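Local coordinates for protein beta-N-acetylglucosaminidase Nag2 (Vibrio harveyi, PDB 6EZR) that probably hydrolyses terminal non-reducing N-acetyl-D-hexosamine residues, N-acetylglucosamine among them, from N-acetyl-beta-D-hexosaminides, at residues 368-373 / 403-408; 435-440 / 485-490; 468-473 / 494-499. All coordinates share one frame; numbering follows the deposited sequence.

Contact 1 (368-373 / 403-408); sequences IDVPGH and NVINPA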
ATOM      1  N   ILE A 368      -5.290  -8.666  -8.882  1.00 46.11           N
ATOM      2  CA  ILE A 368      -4.553  -9.854  -9.339  1.00 47.39           C
ATOM      3  C   ILE A 368      -3.568  -9.425 -10.443  1.00 49.19           C
ATOM      4  O   ILE A 368      -3.958  -9.239 -11.596  1.00 47.40           O
ATOM      5  CB  ILE A 368      -5.505 -10.956  -9.888  1.00 47.71           C
ATOM      6  CG1 ILE A 368      -6.603 -11.329  -8.874  1.00 47.99           C
ATOM      7  CG2 ILE A 368      -4.721 -12.193 -10.320  1.00 48.20           C
ATOM      8  CD1 ILE A 368      -6.121 -11.881  -7.545  1.00 49.16           C
ATOM      9  N   ASP A 369      -2.292  -9.291 -10.077  1.00 52.50           N
ATOM     10  CA  ASP A 369      -1.218  -8.855 -10.998  1.00 52.56           C
ATOM     11  C   ASP A 369      -0.895  -9.871 -12.115  1.00 49.69           C
ATOM     12  O   ASP A 369      -0.398 -10.953 -11.820  1.00 52.09           O
ATOM     13  CB  ASP A 369       0.093  -8.628 -10.203  1.00 55.79           C
ATOM     14  CG  ASP A 369       0.351  -7.178  -9.825  1.00 56.41           C
ATOM     15  OD1 ASP A 369      -0.096  -6.245 -10.521  1.00 57.50           O
ATOM     16  OD2 ASP A 369       1.082  -6.984  -8.829  1.00 57.65           O
ATOM     17  N   VAL A 370      -1.160  -9.510 -13.378  1.00 46.34           N
ATOM     18  CA  VAL A 370      -0.704 -10.276 -14.575  1.00 45.06           C
ATOM     19  C   VAL A 370      -0.385  -9.308 -15.725  1.00 45.99           C
ATOM     20  O   VAL A 370      -0.894  -8.181 -15.709  1.00 46.23           O
ATOM     21  CB  VAL A 370      -1.752 -11.303 -15.093  1.00 44.53           C
ATOM     22  CG1 VAL A 370      -1.869 -12.484 -14.144  1.00 43.96           C
ATOM     23  CG2 VAL A 370      -3.110 -10.656 -15.351  1.00 44.89           C
ATOM     24  N   PRO A 371       0.431  -9.698 -16.719  1.00 44.52           N
ATOM     25  CA  PRO A 371       1.130 -10.992 -16.810  1.00 45.52           C
ATOM     26  C   PRO A 371       2.467 -11.043 -16.081  1.00 43.41           C
ATOM     27  O   PRO A 371       2.952 -12.124 -15.784  1.00 40.33           O
ATOM     28  CB  PRO A 371       1.342 -11.175 -18.318  1.00 46.15           C
ATOM     29  CG  PRO A 371       1.279  -9.814 -18.907  1.00 45.54           C
ATOM     30  CD  PRO A 371       0.627  -8.880 -17.929  1.00 45.73           C
ATOM     31  N   GLY A 372       3.054  -9.881 -15.814  1.00 43.61           N
ATOM     32  CA  GLY A 372       4.231  -9.773 -14.978  1.00 42.57           C
ATOM     33  C   GLY A 372       3.823  -9.745 -13.530  1.00 43.74           C
ATOM     34  O   GLY A 372       2.652  -9.964 -13.204  1.00 44.81           O
ATOM     35  N   HIS A 373       4.800  -9.454 -12.670  1.00 46.22           N
ATOM     36  CA  HIS A 373       4.647  -9.488 -11.204  1.00 45.76           C
ATOM     37  C   HIS A 373       4.003 -10.805 -10.711  1.00 47.16           C
ATOM     38  O   HIS A 373       3.222 -10.815  -9.758  1.00 47.50           O
ATOM     39  CB  HIS A 373       3.885  -8.237 -10.706  1.00 46.56           C
ATOM     40  CG  HIS A 373       4.720  -6.992 -10.681  1.00 46.08           C
ATOM     41  ND1 HIS A 373       5.421  -6.586  -9.564  1.00 46.58           N
ATOM     42  CD2 HIS A 373       4.982  -6.074 -11.640  1.00 45.28           C
ATOM     43  CE1 HIS A 373       6.075  -5.471  -9.834  1.00 45.24           C
ATOM     44  NE2 HIS A 373       5.824  -5.138 -11.088  1.00 46.15           N
ATOM     45  N   ASN A 403       9.438 -14.373 -13.963  1.00 51.65           N
ATOM     46  CA  ASN A 403       8.243 -13.873 -13.266  1.00 48.64           C
ATOM     47  C   ASN A 403       7.103 -13.426 -14.172  1.00 46.24           C
ATOM     48  O   ASN A 403       6.158 -12.794 -13.704  1.00 47.51           O
ATOM     49  CB  ASN A 403       8.638 -12.722 -12.343  1.00 48.08           C
ATOM     50  CG  ASN A 403       8.993 -11.457 -13.106  1.00 49.75           C
ATOM     51  OD1 ASN A 403       9.842 -11.482 -13.997  1.00 51.99           O
ATOM     52  ND2 ASN A 403       8.335 -10.351 -12.774  1.00 49.18           N
ATOM     53  N   VAL A 404       7.177 -13.759 -15.453  1.00 46.01           N
ATOM     54  CA  VAL A 404       6.174 -13.311 -16.420  1.00 46.69           C
ATOM     55  C   VAL A 404       5.371 -14.522 -16.915  1.00 49.72           C
ATOM     56  O   VAL A 404       5.940 -15.505 -17.398  1.00 50.71           O
ATOM     57  CB  VAL A 404       6.835 -12.518 -17.570  1.00 45.11           C
ATOM     58  CG1 VAL A 404       5.816 -12.055 -18.594  1.00 44.27           C
ATOM     59  CG2 VAL A 404       7.549 -11.297 -17.007  1.00 46.40           C
ATOM     60  N   ILE A 405       4.050 -14.445 -16.756  1.00 50.40           N
ATOM     61  CA  ILE A 405       3.109 -15.422 -17.317  1.00 51.08           C
ATOM     62  C   ILE A 405       3.331 -15.562 -18.831  1.00 52.23           C
ATOM     63  O   ILE A 405       3.556 -14.572 -19.535  1.00 50.65           O
ATOM     64  CB  ILE A 405       1.640 -14.986 -17.056  1.00 52.76           C
ATOM     65  CG1 ILE A 405       1.281 -15.083 -15.562  1.00 52.93           C
ATOM     66  CG2 ILE A 405       0.637 -15.779 -17.905  1.00 54.51           C
ATOM     67  CD1 ILE A 405       1.135 -16.484 -15.010  1.00 55.76           C
ATOM     68  N   ASN A 406       3.245 -16.792 -19.325  1.00 51.96           N
ATOM     69  CA  ASN A 406       3.372 -17.054 -20.756  1.00 53.52           C
ATOM     70  C   ASN A 406       1.980 -17.026 -21.400  1.00 51.96           C
ATOM     71  O   ASN A 406       1.123 -17.815 -21.017  1.00 50.68           O
ATOM     72  CB  ASN A 406       4.059 -18.400 -21.002  1.00 53.96           C
ATOM     73  CG  ASN A 406       4.567 -18.541 -22.431  1.00 53.34           C
ATOM     74  OD1 ASN A 406       3.798 -18.429 -23.390  1.00 50.45           O
ATOM     75  ND2 ASN A 406       5.867 -18.783 -22.581  1.00 54.40           N
ATOM     76  N   PRO A 407       1.752 -16.127 -22.380  1.00 53.04           N
ATOM     77  CA  PRO A 407       0.427 -16.014 -22.996  1.00 54.59           C
ATOM     78  C   PRO A 407       0.149 -16.995 -24.151  1.00 55.57           C
ATOM     79  O   PRO A 407      -0.929 -16.930 -24.748  1.00 53.71           O
ATOM     80  CB  PRO A 407       0.407 -14.567 -23.490  1.00 54.01           C
ATOM     81  CG  PRO A 407       1.832 -14.250 -23.794  1.00 53.47           C
ATOM     82  CD  PRO A 407       2.694 -15.153 -22.959  1.00 53.68           C
ATOM     83  N   ALA A 408       1.101 -17.873 -24.469  1.00 55.83           N
ATOM     84  CA  ALA A 408       0.863 -18.964 -25.422  1.00 58.88           C
ATOM     85  C   ALA A 408       0.434 -20.280 -24.757  1.00 61.46           C
ATOM     86  O   ALA A 408      -0.197 -21.115 -25.407  1.00 65.16           O
ATOM     87  CB  ALA A 408       2.092 -19.188 -26.284  1.00 57.94           C
TER
HETATM   88  O   HOH W   1       7.060  -8.204 -13.860  1.00 35.42           O
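The flat amide of N403 turns its nitrogen end toward the backbone of H373, ND2 lying 3.6 Å from H373 N, while the ring of P371 sets its CB 4.0 Å from CB of I405. Water 1 fills the step between the first pair, accepting from H373 N at 2.8 Å and, more weakly, from N403 ND2, which also has a weak hydrogen bond to D304. With chi1 of 72°, CG of N403 sits between its own backbone N and carbonyl carbon, and this brings the amide in beside the turn at 372-373. The carbonyl of P371 is the other flat group: I405 N donates to its O at 2.7 Å. V404 CA makes a longer C-H contact to the same oxygen. The peptide bond before P371 is cis, so the chain turns sharply as it leaves the strand. Next to these polar contacts, V370 CG1 meets I405 CG1 at 4.3 Å. Strand 363-370 continues into this turn and pairs with strand 431-435; helix 410-426 covers V370 and I405 through I416 and F415, and helix 465-479 touches both with F469.

Contact 2 (435-440 / 485-490); sequences GADEVP and LGWEEA
E489, W487 and G435 bury the most surface here. E489 reaches across with its chain extended beyond CG, and its OE1 accepts from the backbone N of E438 at 3.0 Å. The bond is straight, 166°, yet the N-H comes down from above the carboxylate plane. Waters 2 and 3 both donate to the same OE1, and the first of them also accepts from E489 N and donates to D437 OD1. This water bridges two carboxylates of like charge. W487 gives its backbone N to the O of G435 at 2.9 Å. The indole follows closely, with CD1 3.2 Å from that G435 oxygen, and the W487 and D437 side chains run alongside each other, pointing the same way, with ring and carboxylate planes 5° apart. W487 NE1 is hydrogen-bonded to E367 OE2. A436 CB and A490 CB touch at 3.9 Å. K463 and K495 form salt bridges with the carboxylate of E438, the predicted proton donor, and Q466 hydrogen-bonds to it. The contact lies at the C-terminal ends of the paired parallel strands 431-435 and 483-487, where a TIM barrel carries its active site, with D437-E438 matching the Asp-Glu sequence familiar in glycoside hydrolase family 20.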
ATOM      1  N   GLY A 435      -3.527  -5.439 -12.762  1.00 39.92           N
ATOM      2  CA  GLY A 435      -2.126  -5.101 -12.713  1.00 38.42           C
ATOM      3  C   GLY A 435      -1.797  -4.442 -14.028  1.00 38.63           C
ATOM      4  O   GLY A 435      -1.860  -3.223 -14.155  1.00 39.19           O
ATOM      5  N   ALA A 436      -1.493  -5.268 -15.022  1.00 39.75           N
ATOM      6  CA  ALA A 436      -1.135  -4.804 -16.356  1.00 39.64           C
ATOM      7  C   ALA A 436       0.042  -3.811 -16.375  1.00 41.33           C
ATOM      8  O   ALA A 436       0.035  -2.834 -17.123  1.00 41.80           O
ATOM      9  CB  ALA A 436      -2.363  -4.220 -17.048  1.00 41.16           C
ATOM     10  N   ASP A 437       1.051  -4.062 -15.545  1.00 42.95           N
ATOM     11  CA  ASP A 437       2.334  -3.381 -15.691  1.00 44.86           C
ATOM     12  C   ASP A 437       2.992  -3.828 -17.007  1.00 43.12           C
ATOM     13  O   ASP A 437       2.834  -4.978 -17.417  1.00 43.17           O
ATOM     14  CB  ASP A 437       3.242  -3.691 -14.494  1.00 47.19           C
ATOM     15  CG  ASP A 437       2.813  -2.968 -13.217  1.00 51.60           C
ATOM     16  OD1 ASP A 437       2.471  -1.761 -13.283  1.00 54.50           O
ATOM     17  OD2 ASP A 437       2.833  -3.605 -12.137  1.00 54.60           O
ATOM     18  N   GLU A 438       3.699  -2.917 -17.673  1.00 41.80           N
ATOM     19  CA  GLU A 438       4.425  -3.247 -18.902  1.00 45.66           C
ATOM     20  C   GLU A 438       5.465  -4.346 -18.593  1.00 44.18           C
ATOM     21  O   GLU A 438       6.182  -4.287 -17.584  1.00 43.50           O
ATOM     22  CB  GLU A 438       5.082  -1.992 -19.518  1.00 48.83           C
ATOM     23  CG  GLU A 438       5.863  -2.202 -20.829  1.00 51.76           C
ATOM     24  CD  GLU A 438       4.987  -2.468 -22.059  1.00 54.93           C
ATOM     25  OE1 GLU A 438       3.882  -1.892 -22.159  1.00 56.70           O
ATOM     26  OE2 GLU A 438       5.413  -3.242 -22.954  1.00 56.44           O
ATOM     27  N   VAL A 439       5.504  -5.361 -19.452  1.00 42.40           N
ATOM     28  CA  VAL A 439       6.396  -6.511 -19.252  1.00 43.43           C
ATOM     29  C   VAL A 439       7.816  -6.085 -19.594  1.00 42.36           C
ATOM     30  O   VAL A 439       7.988  -5.124 -20.336  1.00 42.40           O
ATOM     31  CB  VAL A 439       5.988  -7.771 -20.072  1.00 42.39           C
ATOM     32  CG1 VAL A 439       4.667  -8.326 -19.576  1.00 43.80           C
ATOM     33  CG2 VAL A 439       5.932  -7.510 -21.572  1.00 42.88           C
ATOM     34  N   PRO A 440       8.836  -6.788 -19.061  1.00 41.98           N
ATOM     35  CA  PRO A 440      10.224  -6.450 -19.402  1.00 43.27           C
ATOM     36  C   PRO A 440      10.496  -6.594 -20.904  1.00 46.64           C
ATOM     37  O   PRO A 440       9.942  -7.501 -21.525  1.00 46.97           O
ATOM     38  CB  PRO A 440      11.044  -7.477 -18.620  1.00 43.21           C
ATOM     39  CG  PRO A 440      10.121  -8.061 -17.613  1.00 43.93           C
ATOM     40  CD  PRO A 440       8.762  -7.995 -18.223  1.00 43.34           C
ATOM     41  N   LEU A 485      -9.729  -2.902 -14.100  1.00 38.72           N
ATOM     42  CA  LEU A 485      -8.867  -1.798 -13.664  1.00 38.43           C
ATOM     43  C   LEU A 485      -7.401  -2.182 -13.916  1.00 37.10           C
ATOM     44  O   LEU A 485      -7.024  -3.349 -13.796  1.00 33.74           O
ATOM     45  CB  LEU A 485      -9.097  -1.515 -12.174  1.00 39.66           C
ATOM     46  CG  LEU A 485     -10.244  -0.573 -11.750  1.00 41.42           C
ATOM     47  CD1 LEU A 485     -11.537  -0.786 -12.513  1.00 42.36           C
ATOM     48  CD2 LEU A 485     -10.510  -0.694 -10.256  1.00 40.92           C
ATOM     49  N   GLY A 486      -6.575  -1.206 -14.265  1.00 37.45           N
ATOM     50  CA  GLY A 486      -5.158  -1.458 -14.524  1.00 38.39           C
ATOM     51  C   GLY A 486      -4.265  -0.296 -14.145  1.00 37.89           C
ATOM     52  O   GLY A 486      -4.734   0.826 -13.979  1.00 39.01           O
ATOM     53  N   TRP A 487      -2.971  -0.579 -14.015  1.00 35.95           N
ATOM     54  CA  TRP A 487      -1.977   0.446 -13.723  1.00 36.36           C
ATOM     55  C   TRP A 487      -1.619   1.268 -14.965  1.00 38.56           C
ATOM     56  O   TRP A 487      -1.843   0.837 -16.098  1.00 40.87           O
ATOM     57  CB  TRP A 487      -0.709  -0.189 -13.165  1.00 35.13           C
ATOM     58  CG  TRP A 487      -0.852  -0.751 -11.781  1.00 34.55           C
ATOM     59  CD1 TRP A 487      -0.634  -2.038 -11.399  1.00 35.35           C
ATOM     60  CD2 TRP A 487      -1.207  -0.034 -10.592  1.00 33.70           C
ATOM     61  NE1 TRP A 487      -0.855  -2.177 -10.050  1.00 35.07           N
ATOM     62  CE2 TRP A 487      -1.200  -0.959  -9.531  1.00 34.29           C
ATOM     63  CE3 TRP A 487      -1.545   1.300 -10.323  1.00 33.91           C
ATOM     64  CZ2 TRP A 487      -1.517  -0.596  -8.221  1.00 36.04           C
ATOM     65  CZ3 TRP A 487      -1.864   1.659  -9.028  1.00 33.36           C
ATOM     66  CH2 TRP A 487      -1.850   0.717  -7.990  1.00 33.69           C
ATOM     67  N   GLU A 488      -1.098   2.467 -14.704  1.00 39.02           N
ATOM     68  CA  GLU A 488      -0.474   3.397 -15.672  1.00 39.51           C
ATOM     69  C   GLU A 488      -0.261   2.908 -17.121  1.00 39.92           C
ATOM     70  O   GLU A 488      -0.859   3.426 -18.069  1.00 39.92           O
ATOM     71  CB  GLU A 488       0.878   3.849 -15.066  1.00 38.47           C
ATOM     72  CG  GLU A 488       1.674   4.872 -15.860  1.00 39.68           C
ATOM     73  CD  GLU A 488       1.011   6.238 -15.915  1.00 43.11           C
ATOM     74  OE1 GLU A 488       0.478   6.691 -14.882  1.00 40.51           O
ATOM     75  OE2 GLU A 488       1.050   6.870 -16.994  1.00 45.44           O
ATOM     76  N   GLU A 489       0.591   1.902 -17.273  1.00 40.67           N
ATOM     77  CA  GLU A 489       1.079   1.487 -18.586  1.00 42.11           C
ATOM     78  C   GLU A 489       0.082   0.669 -19.420  1.00 42.98           C
ATOM     79  O   GLU A 489       0.327   0.432 -20.603  1.00 42.59           O
ATOM     80  CB  GLU A 489       2.379   0.717 -18.431  1.00 43.12           C
ATOM     81  CG  GLU A 489       3.478   1.513 -17.740  1.00 43.68           C
ATOM     82  CD  GLU A 489       4.545   0.617 -17.156  1.00 45.84           C
ATOM     83  OE1 GLU A 489       4.185  -0.292 -16.363  1.00 45.60           O
ATOM     84  OE2 GLU A 489       5.729   0.818 -17.502  1.00 45.60           O
ATOM     85  N   ALA A 490      -1.037   0.259 -18.825  1.00 43.40           N
ATOM     86  CA  ALA A 490      -2.126  -0.375 -19.581  1.00 48.10           C
ATOM     87  C   ALA A 490      -2.692   0.477 -20.733  1.00 49.89           C
ATOM     88  O   ALA A 490      -3.244  -0.080 -21.672  1.00 50.28           O
ATOM     89  CB  ALA A 490      -3.247  -0.797 -18.644  1.00 48.38           C
TER
HETATM   90  O   HOH W   2       1.789   0.553 -15.067  1.00 43.02           O
HETATM   91  O   HOH W   3       6.499  -1.675 -15.612  1.00 60.46           O

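Contact 3 (468-473 / 494-499); sequences HFLRHA and NKVSKD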
ATOM      1  N   HIS A 468      -2.943  -9.274 -26.107  1.00 52.78           N
ATOM      2  CA  HIS A 468      -3.763 -10.468 -26.370  1.00 55.54           C
ATOM      3  C   HIS A 468      -4.206 -11.125 -25.057  1.00 55.35           C
ATOM      4  O   HIS A 468      -5.364 -11.533 -24.910  1.00 54.50           O
ATOM      5  CB  HIS A 468      -2.994 -11.477 -27.253  1.00 58.08           C
ATOM      6  CG  HIS A 468      -3.760 -12.727 -27.567  1.00 61.84           C
ATOM      7  ND1 HIS A 468      -3.416 -13.959 -27.053  1.00 66.23           N
ATOM      8  CD2 HIS A 468      -4.856 -12.935 -28.336  1.00 62.69           C
ATOM      9  CE1 HIS A 468      -4.265 -14.871 -27.493  1.00 65.83           C
ATOM     10  NE2 HIS A 468      -5.151 -14.275 -28.271  1.00 64.87           N
ATOM     11  N   PHE A 469      -3.276 -11.216 -24.110  1.00 53.44           N
ATOM     12  CA  PHE A 469      -3.576 -11.771 -22.794  1.00 52.67           C
ATOM     13  C   PHE A 469      -4.521 -10.873 -21.997  1.00 50.99           C
ATOM     14  O   PHE A 469      -5.423 -11.367 -21.322  1.00 49.52           O
ATOM     15  CB  PHE A 469      -2.294 -12.016 -21.994  1.00 52.53           C
ATOM     16  CG  PHE A 469      -2.518 -12.803 -20.734  1.00 51.98           C
ATOM     17  CD1 PHE A 469      -2.550 -14.192 -20.763  1.00 52.83           C
ATOM     18  CD2 PHE A 469      -2.726 -12.159 -19.522  1.00 53.19           C
ATOM     19  CE1 PHE A 469      -2.773 -14.927 -19.607  1.00 50.73           C
ATOM     20  CE2 PHE A 469      -2.951 -12.890 -18.363  1.00 53.58           C
ATOM     21  CZ  PHE A 469      -2.971 -14.276 -18.407  1.00 52.21           C
ATOM     22  N   LEU A 470      -4.304  -9.561 -22.067  1.00 49.62           N
ATOM     23  CA  LEU A 470      -5.079  -8.617 -21.265  1.00 49.55           C
ATOM     24  C   LEU A 470      -6.509  -8.485 -21.800  1.00 51.19           C
ATOM     25  O   LEU A 470      -7.464  -8.429 -21.018  1.00 51.54           O
ATOM     26  CB  LEU A 470      -4.364  -7.259 -21.179  1.00 48.24           C
ATOM     27  CG  LEU A 470      -3.127  -7.199 -20.257  1.00 47.60           C
ATOM     28  CD1 LEU A 470      -2.337  -5.920 -20.485  1.00 45.00           C
ATOM     29  CD2 LEU A 470      -3.462  -7.336 -18.772  1.00 48.38           C
ATOM     30  N   ARG A 471      -6.650  -8.464 -23.125  1.00 53.38           N
ATOM     31  CA  ARG A 471      -7.974  -8.497 -23.770  1.00 53.10           C
ATOM     32  C   ARG A 471      -8.807  -9.713 -23.357  1.00 50.50           C
ATOM     33  O   ARG A 471     -10.015  -9.591 -23.163  1.00 47.68           O
ATOM     34  CB  ARG A 471      -7.857  -8.407 -25.298  1.00 53.97           C
ATOM     35  CG  ARG A 471      -7.830  -6.969 -25.788  1.00 55.95           C
ATOM     36  CD  ARG A 471      -7.697  -6.846 -27.297  1.00 56.27           C
ATOM     37  NE  ARG A 471      -6.336  -6.463 -27.669  1.00 58.60           N
ATOM     38  CZ  ARG A 471      -5.423  -7.240 -28.254  1.00 60.99           C
ATOM     39  NH1 ARG A 471      -5.670  -8.506 -28.591  1.00 61.79           N
ATOM     40  NH2 ARG A 471      -4.227  -6.728 -28.513  1.00 63.04           N
ATOM     41  N   HIS A 472      -8.160 -10.867 -23.207  1.00 50.19           N
ATOM     42  CA  HIS A 472      -8.830 -12.058 -22.670  1.00 49.84           C
ATOM     43  C   HIS A 472      -9.304 -11.832 -21.236  1.00 47.64           C
ATOM     44  O   HIS A 472     -10.460 -12.105 -20.917  1.00 47.42           O
ATOM     45  CB  HIS A 472      -7.918 -13.288 -22.718  1.00 49.45           C
ATOM     46  CG  HIS A 472      -8.482 -14.479 -22.005  1.00 52.06           C
ATOM     47  ND1 HIS A 472      -9.258 -15.428 -22.636  1.00 53.21           N
ATOM     48  CD2 HIS A 472      -8.392 -14.868 -20.709  1.00 52.60           C
ATOM     49  CE1 HIS A 472      -9.621 -16.350 -21.760  1.00 52.93           C
ATOM     50  NE2 HIS A 472      -9.108 -16.034 -20.585  1.00 52.88           N
ATOM     51  N   ALA A 473      -8.402 -11.362 -20.377  1.00 46.69           N
ATOM     52  CA  ALA A 473      -8.744 -11.075 -18.976  1.00 46.28           C
ATOM     53  C   ALA A 473      -9.924 -10.107 -18.894  1.00 44.83           C
ATOM     54  O   ALA A 473     -10.867 -10.350 -18.147  1.00 41.69           O
ATOM     55  CB  ALA A 473      -7.544 -10.523 -18.220  1.00 46.18           C
ATOM     56  N   ASN A 494      -2.580  -0.967 -27.905  1.00 76.53           N
ATOM     57  CA  ASN A 494      -4.007  -1.307 -27.872  1.00 79.73           C
ATOM     58  C   ASN A 494      -4.364  -2.285 -26.728  1.00 77.35           C
ATOM     59  O   ASN A 494      -5.503  -2.756 -26.652  1.00 81.27           O
ATOM     60  CB  ASN A 494      -4.457  -1.855 -29.241  1.00 83.41           C
ATOM     61  CG  ASN A 494      -5.851  -1.372 -29.641  1.00 85.00           C
ATOM     62  OD1 ASN A 494      -6.846  -1.746 -29.021  1.00 85.72           O
ATOM     63  ND2 ASN A 494      -5.928  -0.541 -30.683  1.00 85.16           N
ATOM     64  N   LYS A 495      -3.397  -2.556 -25.841  1.00 71.74           N
ATOM     65  CA  LYS A 495      -3.527  -3.472 -24.682  1.00 67.26           C
ATOM     66  C   LYS A 495      -4.940  -3.755 -24.184  1.00 63.58           C
ATOM     67  O   LYS A 495      -5.330  -4.909 -24.013  1.00 65.37           O
ATOM     68  CB  LYS A 495      -2.722  -2.927 -23.489  1.00 66.94           C
ATOM     69  CG  LYS A 495      -1.455  -3.689 -23.126  1.00 65.89           C
ATOM     70  CD  LYS A 495      -0.229  -3.218 -23.889  1.00 66.64           C
ATOM     71  CE  LYS A 495       0.953  -2.971 -22.962  1.00 64.90           C
ATOM     72  NZ  LYS A 495       0.816  -1.696 -22.209  1.00 66.27           N
ATOM     73  N   VAL A 496      -5.676  -2.685 -23.919  1.00 59.94           N
ATOM     74  CA  VAL A 496      -7.003  -2.773 -23.316  1.00 57.69           C
ATOM     75  C   VAL A 496      -7.984  -1.834 -24.011  1.00 54.23           C
ATOM     76  O   VAL A 496      -7.586  -0.991 -24.810  1.00 56.44           O
ATOM     77  CB  VAL A 496      -6.949  -2.474 -21.795  1.00 56.68           C
ATOM     78  CG1 VAL A 496      -6.061  -3.484 -21.084  1.00 56.54           C
ATOM     79  CG2 VAL A 496      -6.458  -1.062 -21.507  1.00 56.96           C
ATOM     80  N   SER A 497      -9.265  -2.006 -23.704  1.00 51.29           N
ATOM     81  CA  SER A 497     -10.318  -1.112 -24.183  1.00 53.04           C
ATOM     82  C   SER A 497     -10.417   0.154 -23.330  1.00 54.84           C
ATOM     83  O   SER A 497      -9.823   0.245 -22.253  1.00 51.79           O
ATOM     84  CB  SER A 497     -11.670  -1.827 -24.171  1.00 54.31           C
ATOM     85  OG  SER A 497     -12.148  -2.011 -22.853  1.00 52.13           O
ATOM     86  N   LYS A 498     -11.209   1.108 -23.813  1.00 55.54           N
ATOM     87  CA  LYS A 498     -11.441   2.373 -23.113  1.00 54.42           C
ATOM     88  C   LYS A 498     -12.348   2.255 -21.880  1.00 53.38           C
ATOM     89  O   LYS A 498     -12.520   3.240 -21.161  1.00 54.89           O
ATOM     90  CB  LYS A 498     -11.991   3.433 -24.082  1.00 56.26           C
ATOM     91  CG  LYS A 498     -11.104   3.729 -25.291  1.00 56.13           C
ATOM     92  CD  LYS A 498      -9.821   4.455 -24.897  1.00 58.31           C
ATOM     93  CE  LYS A 498      -8.777   4.462 -26.007  1.00 59.13           C
ATOM     94  NZ  LYS A 498      -9.054   5.521 -27.009  1.00 60.70           N
ATOM     95  N   ASP A 499     -12.938   1.079 -21.647  1.00 51.96           N
ATOM     96  CA  ASP A 499     -13.641   0.791 -20.385  1.00 51.34           C
ATOM     97  C   ASP A 499     -12.726   0.367 -19.224  1.00 48.70           C
ATOM     98  O   ASP A 499     -13.176   0.320 -18.077  1.00 47.88           O
ATOM     99  CB  ASP A 499     -14.713  -0.273 -20.610  1.00 55.71           C
ATOM    100  CG  ASP A 499     -15.799   0.178 -21.591  1.00 61.15           C
ATOM    101  OD1 ASP A 499     -16.247   1.350 -21.506  1.00 58.82           O
ATOM    102  OD2 ASP A 499     -16.205  -0.647 -22.447  1.00 62.55           O
TER
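L470 and R471 on helix 465-479 pack against K495 and V496 in the loop between strands 483-487 and 501-504, a piece of the helical layer around the TIM barrel meeting one of its loops. The closest approach is between L470 CD1 and K495 CG, 3.6 Å apart; the two side chains run alongside each other and point the same way. Although K495 leaves its backbone heading away from the helix, its CG still meets the leucine, and bends at chi2, chi3 and chi4 carry the amine onward to E438, the predicted proton donor, where NZ forms a salt bridge with OE1. Further along, L470 CB touches V496 CG1 at 4.1 Å and also lies 3.8 Å from the backbone O of K495. That carbonyl is flanked by R471 as well, whose CG comes within 3.7 Å of K495 O. Beyond it the arginine bends at chi3 (-104°), which turns the guanidinium edge toward N494 O; the oxygen lies in the guanidinium plane, 3.9 Å from NE, too distant for a bond. NH1 finds a weak partner in Y459 OH. Just past the contact, S497 OG is hydrogen-bonded to E474 of the same helix. Chemically this is an apolar and van der Waals fit, with polar groups passing alongside rather than pairing across it. K495 serves both sides of that division: its CG packs on L470 CD1, while its amine pairs with E438 and has a weak bond to H492 O.

Along the chain, contact 1 comes first and is complete before the others begin: it closes a 29-residue excursion after strand 363-370, which includes helices 375-380 and 382-385. Contact 2 opens at the end of strand 431-435 and closes at the end of strand 483-487, spanning helices 448-457 and 465-479. Contact 3 crosses it, starting on helix 465-479 inside that span and ending at 494-499 beyond it. Contacts 1 and 2 are joined by a probable hydrogen bond, A436 N to V370 O at 3.1 Å, and contact 3 adjoins contact 2 where V496 CG2 rests against A490 O. Together they tie three neighbouring barrel strands, their C-terminal loops and helix 465-479 into one region.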